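Long-range contacts in UDP-N-acetylglucosamine 4,6-dehydratase (Vibrio fischeri, PDB 3PVZ), which probably acts as a nucleotide-binding lyase that removes water from UDP-N-acetylglucosamine, with NAD bound as cofactor: residues M187-E191 and E252-I256; I224-N228 and S269-I273; K62-I68 and D90-L96. One frame throughout, in Å; residues are numbered along the deposited sequence.

Contact 1 (M187-E191 and E252-I256)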
loop_
_atom_site.group_PDB
_atom_site.type_symbol
_atom_site.label_atom_id
_atom_site.label_comp_id
_atom_site.label_asym_id
_atom_site.label_seq_id
_atom_site.Cartn_x
_atom_site.Cartn_y
_atom_site.Cartn_z
HETATM N N MSE A 187 16.994 -18.861 -8.038
HETATM C CA MSE A 187 17.647 -20.051 -8.515
HETATM C C MSE A 187 18.758 -20.428 -7.548
HETATM O O MSE A 187 18.936 -21.598 -7.304
HETATM C CB MSE A 187 18.170 -19.902 -9.955
HETATM C CG MSE A 187 17.122 -19.926 -11.069
HETATM SE SE MSE A 187 15.671 -21.282 -10.976
HETATM C CE MSE A 187 14.272 -20.186 -10.093
ATOM N N ARG A 188 19.495 -19.465 -6.991
ATOM C CA ARG A 188 20.565 -19.800 -6.049
ATOM C C ARG A 188 19.976 -20.413 -4.806
ATOM O O ARG A 188 20.492 -21.420 -4.313
ATOM C CB ARG A 188 21.392 -18.599 -5.642
ATOM C CG ARG A 188 22.400 -18.910 -4.562
ATOM C CD ARG A 188 23.501 -17.833 -4.457
ATOM N NE ARG A 188 22.980 -16.595 -3.881
ATOM C CZ ARG A 188 23.708 -15.514 -3.662
ATOM N NH1 ARG A 188 23.142 -14.444 -3.143
ATOM N NH2 ARG A 188 25.008 -15.486 -3.987
ATOM N N LYS A 189 18.918 -19.796 -4.294
ATOM C CA LYS A 189 18.231 -20.303 -3.084
ATOM C C LYS A 189 17.556 -21.654 -3.246
ATOM O O LYS A 189 17.374 -22.377 -2.272
ATOM C CB LYS A 189 17.185 -19.305 -2.598
ATOM C CG LYS A 189 17.783 -18.082 -1.878
ATOM C CD LYS A 189 18.665 -18.525 -0.691
ATOM C CE LYS A 189 19.113 -17.377 0.196
ATOM N NZ LYS A 189 19.896 -16.373 -0.521
ATOM N N SER A 190 17.167 -21.977 -4.470
ATOM C CA SER A 190 16.564 -23.257 -4.767
ATOM C C SER A 190 17.531 -24.432 -4.694
ATOM O O SER A 190 17.085 -25.554 -4.718
ATOM C CB SER A 190 15.906 -23.252 -6.136
ATOM O OG SER A 190 16.843 -23.196 -7.146
ATOM N N GLU A 191 18.834 -24.172 -4.615
ATOM C CA GLU A 191 19.819 -25.220 -4.261
ATOM C C GLU A 191 19.770 -25.587 -2.758
ATOM O O GLU A 191 20.470 -26.497 -2.361
ATOM C CB GLU A 191 21.248 -24.765 -4.631
ATOM C CG GLU A 191 21.422 -24.598 -6.146
ATOM C CD GLU A 191 22.711 -23.909 -6.572
ATOM O OE1 GLU A 191 23.354 -23.257 -5.740
ATOM O OE2 GLU A 191 23.058 -23.989 -7.776
ATOM N N GLU A 252 6.899 -28.795 -7.519
ATOM C CA GLU A 252 8.213 -29.268 -7.190
ATOM C C GLU A 252 9.195 -28.126 -7.282
ATOM O O GLU A 252 8.903 -27.108 -7.895
ATOM C CB GLU A 252 8.616 -30.409 -8.119
ATOM C CG GLU A 252 7.734 -31.610 -7.945
ATOM C CD GLU A 252 8.178 -32.748 -8.826
ATOM O OE1 GLU A 252 9.204 -33.374 -8.482
ATOM O OE2 GLU A 252 7.516 -32.993 -9.851
ATOM N N ASN A 253 10.371 -28.310 -6.685
ATOM C CA ASN A 253 11.464 -27.325 -6.802
ATOM C C ASN A 253 11.607 -26.885 -8.240
ATOM O O ASN A 253 11.844 -27.701 -9.092
ATOM C CB ASN A 253 12.827 -27.855 -6.283
ATOM C CG ASN A 253 13.817 -26.705 -5.944
ATOM O OD1 ASN A 253 13.413 -25.543 -5.785
ATOM N ND2 ASN A 253 15.101 -27.034 -5.800
ATOM N N ARG A 254 11.484 -25.577 -8.455
ATOM C CA ARG A 254 11.589 -24.902 -9.755
ATOM C C ARG A 254 10.378 -24.954 -10.693
ATOM O O ARG A 254 10.473 -24.482 -11.821
ATOM C CB ARG A 254 12.836 -25.365 -10.522
ATOM C CG ARG A 254 14.094 -25.168 -9.763
ATOM C CD ARG A 254 15.319 -25.566 -10.581
ATOM N NE ARG A 254 16.419 -25.411 -9.667
ATOM C CZ ARG A 254 16.963 -26.379 -8.940
ATOM N NH1 ARG A 254 16.582 -27.639 -9.099
ATOM N NH2 ARG A 254 17.938 -26.069 -8.072
ATOM N N ASP A 255 9.237 -25.474 -10.256
ATOM C CA ASP A 255 8.077 -25.521 -11.133
ATOM C C ASP A 255 7.423 -24.121 -11.191
ATOM O O ASP A 255 7.257 -23.481 -10.138
ATOM C CB ASP A 255 7.036 -26.440 -10.556
ATOM C CG ASP A 255 7.274 -27.891 -10.824
ATOM O OD1 ASP A 255 8.218 -28.299 -11.544
ATOM O OD2 ASP A 255 6.417 -28.638 -10.319
ATOM N N ILE A 256 7.083 -23.661 -12.401
ATOM C CA ILE A 256 6.261 -22.486 -12.606
ATOM C C ILE A 256 4.882 -22.971 -13.074
ATOM O O ILE A 256 4.730 -23.502 -14.185
ATOM C CB ILE A 256 6.786 -21.509 -13.703
ATOM C CG1 ILE A 256 8.250 -21.104 -13.492
ATOM C CG2 ILE A 256 5.901 -20.255 -13.744
ATOM C CD1 ILE A 256 8.863 -20.437 -14.739
#
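Asn253 and Arg254 both reach Ser190, one at its carbonyl and the other at its hydroxyl; they are the central pair of a type II beta turn (Glu252 to Asp255) that leads into strand 255-259 of the Rossmann-type sheet, and Ser190 follows closely on Met187 and Lys189 of helix 174-189. The Asn253 amide suits this junction because it can donate and accept at once. Its ND2 gives a hydrogen bond to Ser190 O at 2.7 Å, with the acceptor close to the amide plane, and its OD1 takes the backbone N-H of Ile195 on the neighbouring strand. Arg254 reaches over from the next turn position with its chain extended from CG to NE, which carries the guanidinium to Ser190. There NH2 makes a weak bond to Ser190 OG, 3.2 Å long and bent to 125°. Asn253 ND2 lies above one face of this guanidinium, offset toward the rim, and the selenium of Met187 (a selenomethionine) is at its edge. Glu191 stands near by, but its carboxylate bonds to Tyr349. Behind the first shell the turn is closed by Asp255 N bonding to Glu252 O. Ser190 places its hydroxyl between its backbone N and carbonyl carbon (chi1 70°), where OG bonds back to Met187 O at 2.6 Å.

Contact 2 (I224-N228 and S269-I273)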
loop_
_atom_site.group_PDB
_atom_site.type_symbol
_atom_site.label_atom_id
_atom_site.label_comp_id
_atom_site.label_asym_id
_atom_site.label_seq_id
_atom_site.Cartn_x
_atom_site.Cartn_y
_atom_site.Cartn_z
ATOM N N ILE A 224 -15.195 6.806 -17.372
ATOM C CA ILE A 224 -14.395 5.611 -17.547
ATOM C C ILE A 224 -13.489 5.799 -18.749
ATOM O O ILE A 224 -13.940 6.277 -19.824
ATOM C CB ILE A 224 -15.273 4.372 -17.801
ATOM C CG1 ILE A 224 -16.261 4.151 -16.634
ATOM C CG2 ILE A 224 -14.398 3.132 -18.087
ATOM C CD1 ILE A 224 -15.932 3.064 -15.754
ATOM N N VAL A 225 -12.234 5.393 -18.581
ATOM C CA VAL A 225 -11.195 5.531 -19.582
ATOM C C VAL A 225 -10.577 4.151 -19.789
ATOM O O VAL A 225 -10.255 3.474 -18.836
ATOM C CB VAL A 225 -10.132 6.559 -19.099
ATOM C CG1 VAL A 225 -8.843 6.473 -19.915
ATOM C CG2 VAL A 225 -10.689 7.978 -19.153
ATOM N N ALA A 226 -10.446 3.699 -21.024
ATOM C CA ALA A 226 -9.971 2.337 -21.277
ATOM C C ALA A 226 -9.486 2.173 -22.697
ATOM O O ALA A 226 -10.178 2.579 -23.628
ATOM C CB ALA A 226 -11.061 1.359 -21.028
ATOM N N PRO A 227 -8.305 1.539 -22.874
ATOM C CA PRO A 227 -7.837 1.243 -24.208
ATOM C C PRO A 227 -8.806 0.332 -24.970
ATOM O O PRO A 227 -9.342 -0.610 -24.389
ATOM C CB PRO A 227 -6.503 0.521 -23.982
ATOM C CG PRO A 227 -6.099 0.805 -22.571
ATOM C CD PRO A 227 -7.354 1.115 -21.824
ATOM N N ASN A 228 -9.032 0.616 -26.257
ATOM C CA ASN A 228 -9.840 -0.281 -27.040
ATOM C C ASN A 228 -8.977 -1.154 -27.893
ATOM O O ASN A 228 -9.514 -2.008 -28.571
ATOM C CB ASN A 228 -10.952 0.425 -27.846
ATOM C CG ASN A 228 -10.431 1.475 -28.820
ATOM O OD1 ASN A 228 -9.234 1.553 -29.111
ATOM N ND2 ASN A 228 -11.352 2.283 -29.350
ATOM N N SER A 269 -10.791 -6.958 -24.715
ATOM C CA SER A 269 -10.196 -5.636 -24.572
ATOM C C SER A 269 -10.696 -4.984 -23.295
ATOM O O SER A 269 -11.714 -5.382 -22.762
ATOM C CB SER A 269 -10.522 -4.764 -25.798
ATOM O OG SER A 269 -11.807 -4.171 -25.673
ATOM N N PHE A 270 -9.951 -3.999 -22.816
ATOM C CA PHE A 270 -10.318 -3.257 -21.651
ATOM C C PHE A 270 -11.612 -2.484 -21.883
ATOM O O PHE A 270 -12.448 -2.411 -20.985
ATOM C CB PHE A 270 -9.200 -2.286 -21.244
ATOM C CG PHE A 270 -7.989 -2.960 -20.670
ATOM C CD1 PHE A 270 -8.014 -3.453 -19.389
ATOM C CD2 PHE A 270 -6.847 -3.130 -21.419
ATOM C CE1 PHE A 270 -6.929 -4.086 -18.850
ATOM C CE2 PHE A 270 -5.741 -3.771 -20.888
ATOM C CZ PHE A 270 -5.784 -4.260 -19.590
ATOM N N ALA A 271 -11.742 -1.870 -23.057
ATOM C CA ALA A 271 -12.969 -1.171 -23.420
ATOM C C ALA A 271 -14.172 -2.119 -23.386
ATOM O O ALA A 271 -15.260 -1.770 -22.877
ATOM C CB ALA A 271 -12.843 -0.546 -24.807
ATOM N N ASP A 272 -13.975 -3.321 -23.912
ATOM C CA ASP A 272 -15.046 -4.286 -23.948
ATOM C C ASP A 272 -15.473 -4.700 -22.533
ATOM O O ASP A 272 -16.668 -4.813 -22.270
ATOM C CB ASP A 272 -14.690 -5.463 -24.839
ATOM C CG ASP A 272 -14.982 -5.175 -26.333
ATOM O OD1 ASP A 272 -15.593 -4.130 -26.641
ATOM O OD2 ASP A 272 -14.610 -5.988 -27.209
ATOM N N ILE A 273 -14.523 -4.859 -21.617
ATOM C CA ILE A 273 -14.884 -5.149 -20.217
ATOM C C ILE A 273 -15.643 -3.980 -19.632
ATOM O O ILE A 273 -16.627 -4.197 -18.958
ATOM C CB ILE A 273 -13.684 -5.407 -19.297
ATOM C CG1 ILE A 273 -12.851 -6.612 -19.748
ATOM C CG2 ILE A 273 -14.148 -5.641 -17.844
ATOM C CD1 ILE A 273 -13.589 -7.908 -19.826
HETATM O O HOH W 1 -11.779 -2.884 -28.132
#
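Phe270 leans on Ala226 and Pro227 where helix 270-280 begins beside the end of strand 224-227. Its CB enters the contact first, 3.6 Å from Pro227 O and 3.9 Å from Pro227 CD, with the Ala226 methyl a little farther off. CG is set anti to the carbonyl carbon (chi1 -71°), which directs the ring toward the proline. Of its atoms CD2 comes nearest, at 4.2 Å from Pro227 CG, and the two side chains cross obliquely. Beyond this the ring leaves the strand and packs against Leu210 and Leu211 of helix 210-219 and against Ile230, a fitting place for a large apolar group.

Small residues let the backbones come together. The Ala226 CB rests 3.9 Å from Ala271 N, and the Ala271 methyl meets Asn228 CB. The close approach allows Ala271 N to donate to Pro227 O at 3.0 Å, with the N-H...O angle bent to 139°. A water joins the next pair, donating to Asn228 O and hydrogen-bonding to Ser269 OG at 2.8 Å.

Ser269 suits its place because its short hydroxyl can turn back onto the helix: OG accepts from Asp272 N at 2.9 Å, while Ser269 O takes Ile273 N as the first regular helical bond. Ala226 and Asn228 also make backbone bonds to strand 306-312, the middle strand of a small parallel sheet. The helix start is thus a classic serine N-cap, and Pro227 O of the edge strand serves Ala271 N, an N-H of the first helical turn that has no acceptor within the helix.

Contact 3 (K62-I68 and D90-L96). With NAD (nicotinamide-adenine-dinucleotide), chain E.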
loop_
_atom_site.group_PDB
_atom_site.type_symbol
_atom_site.label_atom_id
_atom_site.label_comp_id
_atom_site.label_asym_id
_atom_site.label_seq_id
_atom_site.Cartn_x
_atom_site.Cartn_y
_atom_site.Cartn_z
ATOM N N LYS A 62 -1.896 -23.197 11.294
ATOM C CA LYS A 62 -1.233 -21.919 11.545
ATOM C C LYS A 62 -1.260 -21.141 10.228
ATOM O O LYS A 62 -0.905 -21.687 9.179
ATOM C CB LYS A 62 0.207 -22.118 12.034
ATOM C CG LYS A 62 0.864 -20.819 12.485
ATOM C CD LYS A 62 2.248 -21.025 12.990
ATOM C CE LYS A 62 2.881 -19.716 13.516
ATOM N NZ LYS A 62 4.332 -19.988 13.794
ATOM N N LEU A 63 -1.744 -19.889 10.313
ATOM C CA LEU A 63 -1.762 -18.967 9.231
ATOM C C LEU A 63 -1.508 -17.538 9.678
ATOM O O LEU A 63 -2.331 -16.898 10.344
ATOM C CB LEU A 63 -3.056 -19.130 8.441
ATOM C CG LEU A 63 -3.394 -18.050 7.394
ATOM C CD1 LEU A 63 -2.288 -18.087 6.364
ATOM C CD2 LEU A 63 -4.791 -18.186 6.745
ATOM N N HIS A 64 -0.343 -17.039 9.307
ATOM C CA HIS A 64 0.090 -15.701 9.653
ATOM C C HIS A 64 0.186 -14.874 8.396
ATOM O O HIS A 64 0.784 -15.308 7.424
ATOM C CB HIS A 64 1.428 -15.705 10.352
ATOM C CG HIS A 64 1.375 -16.154 11.774
ATOM N ND1 HIS A 64 2.464 -16.061 12.617
ATOM C CD2 HIS A 64 0.370 -16.693 12.506
ATOM C CE1 HIS A 64 2.130 -16.517 13.821
ATOM N NE2 HIS A 64 0.861 -16.926 13.767
ATOM N N VAL A 65 -0.496 -13.705 8.408
ATOM C CA VAL A 65 -0.538 -12.800 7.269
ATOM C C VAL A 65 0.261 -11.528 7.578
ATOM O O VAL A 65 0.089 -10.931 8.622
ATOM C CB VAL A 65 -2.008 -12.415 6.936
ATOM C CG1 VAL A 65 -2.091 -11.740 5.597
ATOM C CG2 VAL A 65 -2.914 -13.685 6.988
ATOM N N VAL A 66 1.126 -11.103 6.686
ATOM C CA VAL A 66 1.952 -9.897 6.884
ATOM C C VAL A 66 1.884 -8.937 5.703
ATOM O O VAL A 66 2.068 -9.328 4.577
ATOM C CB VAL A 66 3.385 -10.308 7.071
ATOM C CG1 VAL A 66 4.340 -9.036 7.282
ATOM C CG2 VAL A 66 3.507 -11.248 8.286
ATOM N N ASP A 67 1.620 -7.652 5.941
ATOM C CA ASP A 67 1.502 -6.694 4.848
ATOM C C ASP A 67 1.588 -5.317 5.440
ATOM O O ASP A 67 1.201 -5.106 6.582
ATOM C CB ASP A 67 0.136 -6.852 4.152
ATOM C CG ASP A 67 0.090 -6.210 2.804
ATOM O OD1 ASP A 67 0.083 -4.941 2.704
ATOM O OD2 ASP A 67 -0.020 -6.997 1.838
ATOM N N ILE A 68 2.082 -4.370 4.670
ATOM C CA ILE A 68 2.235 -3.039 5.205
ATOM C C ILE A 68 0.913 -2.339 5.291
ATOM O O ILE A 68 0.791 -1.448 6.101
ATOM C CB ILE A 68 3.228 -2.141 4.427
ATOM C CG1 ILE A 68 2.982 -2.213 2.933
ATOM C CG2 ILE A 68 4.632 -2.538 4.698
ATOM C CD1 ILE A 68 3.814 -1.246 2.155
ATOM N N ASP A 90 -3.979 -21.143 14.540
ATOM C CA ASP A 90 -3.316 -19.940 14.947
ATOM C C ASP A 90 -3.364 -19.000 13.752
ATOM O O ASP A 90 -2.431 -19.000 12.917
ATOM C CB ASP A 90 -1.887 -20.334 15.360
ATOM C CG ASP A 90 -1.002 -19.176 15.716
ATOM O OD1 ASP A 90 -1.472 -18.025 15.807
ATOM O OD2 ASP A 90 0.214 -19.435 15.907
ATOM N N PHE A 91 -4.437 -18.196 13.695
ATOM C CA PHE A 91 -4.623 -17.185 12.658
ATOM C C PHE A 91 -4.328 -15.782 13.215
ATOM O O PHE A 91 -4.935 -15.337 14.184
ATOM C CB PHE A 91 -6.062 -17.201 12.090
ATOM C CG PHE A 91 -6.285 -16.140 11.063
ATOM C CD1 PHE A 91 -5.672 -16.211 9.864
ATOM C CD2 PHE A 91 -7.042 -15.012 11.350
ATOM C CE1 PHE A 91 -5.825 -15.228 8.903
ATOM C CE2 PHE A 91 -7.184 -14.030 10.410
ATOM C CZ PHE A 91 -6.573 -14.152 9.167
ATOM N N GLN A 92 -3.347 -15.111 12.631
ATOM C CA GLN A 92 -2.959 -13.762 13.067
ATOM C C GLN A 92 -2.435 -12.941 11.900
ATOM O O GLN A 92 -1.780 -13.455 10.995
ATOM C CB GLN A 92 -1.903 -13.808 14.156
ATOM C CG GLN A 92 -2.236 -14.593 15.431
ATOM C CD GLN A 92 -1.151 -14.399 16.494
ATOM O OE1 GLN A 92 -0.996 -13.280 17.000
ATOM N NE2 GLN A 92 -0.321 -15.470 16.760
ATOM N N THR A 93 -2.644 -11.633 12.007
ATOM C CA THR A 93 -2.228 -10.696 11.016
ATOM C C THR A 93 -1.287 -9.660 11.659
ATOM O O THR A 93 -1.419 -9.313 12.803
ATOM C CB THR A 93 -3.468 -10.011 10.404
ATOM O OG1 THR A 93 -4.048 -9.187 11.411
ATOM C CG2 THR A 93 -4.496 -11.062 9.959
ATOM N N PHE A 94 -0.356 -9.131 10.873
ATOM C CA PHE A 94 0.734 -8.294 11.342
ATOM C C PHE A 94 0.984 -7.294 10.243
ATOM O O PHE A 94 1.401 -7.666 9.134
ATOM C CB PHE A 94 2.061 -9.147 11.527
ATOM C CG PHE A 94 1.945 -10.265 12.563
ATOM C CD1 PHE A 94 2.178 -10.018 13.895
ATOM C CD2 PHE A 94 1.533 -11.539 12.192
ATOM C CE1 PHE A 94 2.009 -11.006 14.853
ATOM C CE2 PHE A 94 1.390 -12.547 13.104
ATOM C CZ PHE A 94 1.634 -12.297 14.460
ATOM N N ALA A 95 0.806 -6.016 10.546
ATOM C CA ALA A 95 0.958 -4.958 9.544
ATOM C C ALA A 95 2.406 -4.503 9.503
ATOM O O ALA A 95 2.720 -3.390 9.912
ATOM C CB ALA A 95 0.020 -3.754 9.874
ATOM N N LEU A 96 3.277 -5.365 9.009
ATOM C CA LEU A 96 4.707 -5.141 9.047
ATOM C C LEU A 96 5.257 -5.013 7.607
ATOM O O LEU A 96 4.686 -5.549 6.646
ATOM C CB LEU A 96 5.365 -6.314 9.744
ATOM C CG LEU A 96 5.068 -6.667 11.206
ATOM C CD1 LEU A 96 5.873 -7.969 11.628
ATOM C CD2 LEU A 96 5.392 -5.511 12.059
HETATM P PA NAD E . -0.838 -5.917 -5.001
HETATM O O1A NAD E . -0.371 -4.509 -5.178
HETATM O O2A NAD E . -2.325 -5.949 -4.820
HETATM O O5B NAD E . -0.400 -6.503 -3.589
HETATM C C5B NAD E . 1.011 -6.431 -3.287
HETATM C C4B NAD E . 1.031 -6.470 -1.755
HETATM O O4B NAD E . 2.344 -6.442 -1.234
HETATM C C3B NAD E . 0.273 -5.232 -1.178
HETATM O O3B NAD E . -0.725 -5.625 -0.258
HETATM C C2B NAD E . 1.409 -4.424 -0.509
HETATM O O2B NAD E . 0.985 -3.577 0.552
HETATM C C1B NAD E . 2.314 -5.611 -0.103
HETATM N N9A NAD E . 3.675 -5.162 0.153
HETATM C C8A NAD E . 4.468 -4.465 -0.673
HETATM N N7A NAD E . 5.596 -4.182 -0.107
HETATM C C5A NAD E . 5.590 -4.793 1.117
HETATM C C6A NAD E . 6.486 -4.856 2.179
HETATM N N6A NAD E . 7.714 -4.265 2.003
HETATM N N1A NAD E . 6.164 -5.513 3.289
HETATM C C2A NAD E . 4.972 -6.086 3.417
HETATM N N3A NAD E . 4.090 -6.026 2.450
HETATM C C4A NAD E . 4.360 -5.405 1.309
HETATM O O3 NAD E . -0.295 -6.805 -6.229
HETATM P PN NAD E . -1.100 -8.158 -6.646
HETATM O O1N NAD E . -2.059 -7.858 -7.786
HETATM O O2N NAD E . -1.735 -8.974 -5.596
HETATM O O5D NAD E . 0.123 -8.937 -7.438
HETATM C C5D NAD E . 1.005 -9.578 -6.529
HETATM C C4D NAD E . 2.141 -10.239 -7.319
HETATM O O4D NAD E . 1.605 -10.920 -8.498
HETATM C C3D NAD E . 3.102 -9.159 -7.864
HETATM O O3D NAD E . 4.453 -9.644 -8.037
HETATM C C2D NAD E . 2.559 -8.907 -9.288
HETATM O O2D NAD E . 3.558 -8.380 -10.174
HETATM C C1D NAD E . 2.155 -10.321 -9.704
HETATM N N1N NAD E . 1.193 -10.327 -10.817
HETATM C C2N NAD E . 0.005 -9.735 -10.635
HETATM C C3N NAD E . -0.941 -9.725 -11.638
HETATM C C7N NAD E . -2.242 -9.054 -11.467
HETATM O O7N NAD E . -2.980 -9.034 -12.449
HETATM N N7N NAD E . -2.612 -8.458 -10.324
HETATM C C4N NAD E . -0.647 -10.351 -12.875
HETATM C C5N NAD E . 0.586 -10.966 -13.017
HETATM C C6N NAD E . 1.504 -10.931 -11.966
#
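The His64 imidazole has Phe94 CE2 of the partner strand above one face and Lys62 CE of its own strand 3.2 Å above the other, both offset toward the rim. Asp90 OD1 meets the ring at its edge, in plane. These parallel strands, 62-66 and 90-94, flank helix 70-83 in a right-handed beta-alpha-beta crossover of the NAD-binding Rossmann fold. The His64 and Phe94 ring planes are inclined at 56°, an oblique pairing.

Histidine suits the place because both ring nitrogens find partners. NE2 donates weakly to both Asp90 oxygens, 3.3 Å to OD1, while ND1 bonds to Tyr113. Gln92 NE2 donates to the syn lone pair of Asp90 OD1 at 3.0 Å, helping to fix the carboxylate's rotation. Lys62 runs alongside Asp90, fully extended (chi1 -172°), and carries its ammonium past it to a salt bridge with Asp110.

On the other face of the sheet, Leu63 and Val65 pack against helix 46-56, and Val65 also against helix 70-83. Leu63 CG sits at the edge of the Phe91 ring, and Val65 CG2 comes 3.8 Å from Phe91 CE1. Backbone bonds knit the strands in parallel register, ending with Asp67 N to Phe94 O at 3.2 Å. Ala95 then forms an inverse gamma turn, its carbonyl held by Arg136 of the second subunit.

Just past its strand, Asp67 turns to the cofactor, the usual place for the acid that reads the adenosine ribose of NAD. Ser69 N and Ala44 N each bond to one of its oxygens, steadying the carboxylate. It takes a hydroxyl on either oxygen: NAD O2B bonds to OD1 at 2.7 Å and NAD O3B to OD2 at 2.6 Å.

How the contacts relate
Contacts 3 and 1 belong to one nine-stranded Rossmann-type sheet, with centres 25 Å apart. Contact 3 pairs the strands at one edge, whereas contact 1 fastens helix 174-189 to the turn before strand 255-259, five strands beyond 62-66. Contact 2 lies elsewhere, where helix 270-280 starts against the edge strand of the small parallel sheet 224-227, 306-312 and 284-287, its centre about 38 Å from that of contact 1 and 36 Å from that of contact 3, across the centre of the chain. Contact 3 closes first along the chain; contacts 1 and 2 then interleave, as the chain leaves the large sheet, returns to it at 252-256 and leaves again. The nucleotide-binding body and the smaller lobe are therefore threaded together.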